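Local coordinates for uncharacterized protein MJ0690 (Methanocaldococcus jannaschii, PDB 3K32) that probably binds ATP through a PP-loop of the ATP pyrophosphatase type and is predicted to be a subunit of a tRNA methyltransferase, at the interface of chains A and B. Numbering follows the deposited sequence. Chains: chain A/B, Uncharacterized protein MJ0690.

The interface of chains A and B. Residues chain A 25, 141, 145, 149; chain B 29, 31, 135, 137.
B:Leu29 packs against A:Phe141, A:Leu149 and A:Ile25. It has the largest buried area of the residues here, 59 Å². The methyl CD1 of B:Leu29 lies 3.7 Å from ring atom CE2 of A:Phe141. The methyl is near the CE2-CZ rim and to one side of the ring plane. B:Ile135 comes from the other side of the ring plane, its CG2 above the CD2-CE2 edge and 3.7 Å from CE2 of A:Phe141. The ring is thus wedged between two aliphatic side chains of chain B. B:Ile135 serves two partners. Its CG1 lies anti to the carbonyl carbon (chi1 -59°), which carries CD1 to A:Thr145 while CG2 stays on the phenyl face. CD1 of B:Ile135 is 3.5 Å from the methyl CG2 of A:Thr145. Were A:Phe141 cut back to an alanine, the methyls of B:Leu29 and B:Ile135 would probably lose the ring between them and be free to shift. Helix 143-153 supplies the next layer. A:Leu149 crosses B:Leu29 at about a right angle, and its CD2 sits 3.7 Å from CB of B:Leu29. CD2 of A:Leu149 touches the B:Tyr31 ring more loosely, at 3.9 Å from CE2. Packing also thins at the margins. On one, B:Pro137 offers its CA at 4.0 Å from CE1 of A:Phe141 and buries little surface. On the other, A:Ile25 meets B:Leu29 through few atoms, with CG1 3.7 Å from CD2. A:Ile25 belongs to helix 17-28, which begins within the SGGKDS motif of the PP-loop. This largely apolar patch is part of a two-fold symmetric interface, so its twin recurs with the chains exchanged. It probably helps hold a homodimer together, though the structure alone does not show that the pair forms in solution.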
# COMPACT_ATOMS: atom_id res chain seq x y z
N ILE A 25 5.91 -9.79 -2.13
CA ILE A 25 5.97 -8.44 -2.67
C ILE A 25 7.32 -7.76 -2.35
O ILE A 25 7.96 -7.16 -3.22
CB ILE A 25 4.78 -7.60 -2.19
CG1 ILE A 25 3.49 -8.16 -2.78
CG2 ILE A 25 4.92 -6.18 -2.63
CD1 ILE A 25 2.25 -7.34 -2.44
N PHE A 141 -4.24 -3.03 -1.04
CA PHE A 141 -4.81 -4.17 -1.75
C PHE A 141 -6.07 -4.73 -1.11
O PHE A 141 -6.03 -5.31 -0.02
CB PHE A 141 -3.77 -5.27 -1.89
CG PHE A 141 -2.62 -4.89 -2.76
CD1 PHE A 141 -1.59 -4.11 -2.28
CD2 PHE A 141 -2.58 -5.27 -4.09
CE1 PHE A 141 -0.54 -3.75 -3.10
CE2 PHE A 141 -1.54 -4.91 -4.91
CZ PHE A 141 -0.51 -4.15 -4.42
N THR A 145 -8.42 -8.44 -4.79
CA THR A 145 -7.11 -8.39 -5.42
C THR A 145 -6.18 -9.37 -4.75
O THR A 145 -5.48 -10.13 -5.41
CB THR A 145 -6.53 -6.97 -5.31
OG1 THR A 145 -7.55 -6.01 -5.60
CG2 THR A 145 -5.36 -6.77 -6.28
N LEU A 149 -4.31 -12.58 -6.31
CA LEU A 149 -2.85 -12.66 -6.29
C LEU A 149 -2.32 -13.92 -5.59
O LEU A 149 -1.29 -14.46 -5.97
CB LEU A 149 -2.26 -11.41 -5.63
CG LEU A 149 -2.26 -10.11 -6.45
CD1 LEU A 149 -2.15 -8.90 -5.52
CD2 LEU A 149 -1.17 -10.08 -7.53
N LEU B 29 3.83 -7.86 -9.94
CA LEU B 29 2.80 -8.78 -9.46
C LEU B 29 2.11 -9.59 -10.55
O LEU B 29 1.20 -10.38 -10.28
CB LEU B 29 1.77 -8.04 -8.62
CG LEU B 29 2.38 -7.30 -7.42
CD1 LEU B 29 1.34 -6.42 -6.74
CD2 LEU B 29 3.01 -8.27 -6.42
N TYR B 31 0.61 -8.22 -13.44
CA TYR B 31 -0.42 -7.51 -14.20
C TYR B 31 0.13 -6.91 -15.47
O TYR B 31 1.29 -6.50 -15.52
CB TYR B 31 -0.99 -6.36 -13.40
CG TYR B 31 -1.81 -6.75 -12.20
CD1 TYR B 31 -3.14 -7.08 -12.33
CD2 TYR B 31 -1.27 -6.73 -10.92
CE1 TYR B 31 -3.89 -7.41 -11.25
CE2 TYR B 31 -2.02 -7.07 -9.83
CZ TYR B 31 -3.33 -7.40 -10.00
OH TYR B 31 -4.11 -7.74 -8.91
N ILE B 135 -6.87 -0.39 -6.82
CA ILE B 135 -5.59 -0.83 -6.25
C ILE B 135 -4.61 0.31 -6.05
O ILE B 135 -4.30 1.03 -6.99
CB ILE B 135 -4.90 -1.85 -7.16
CG1 ILE B 135 -5.81 -3.08 -7.35
CG2 ILE B 135 -3.52 -2.20 -6.57
CD1 ILE B 135 -5.35 -4.02 -8.44
N PRO B 137 -0.98 0.57 -4.88
CA PRO B 137 0.26 -0.13 -4.55
C PRO B 137 1.08 0.64 -3.51
O PRO B 137 1.68 0.03 -2.64
CB PRO B 137 0.97 -0.18 -5.89
CG PRO B 137 -0.08 -0.10 -6.89
CD PRO B 137 -1.12 0.79 -6.33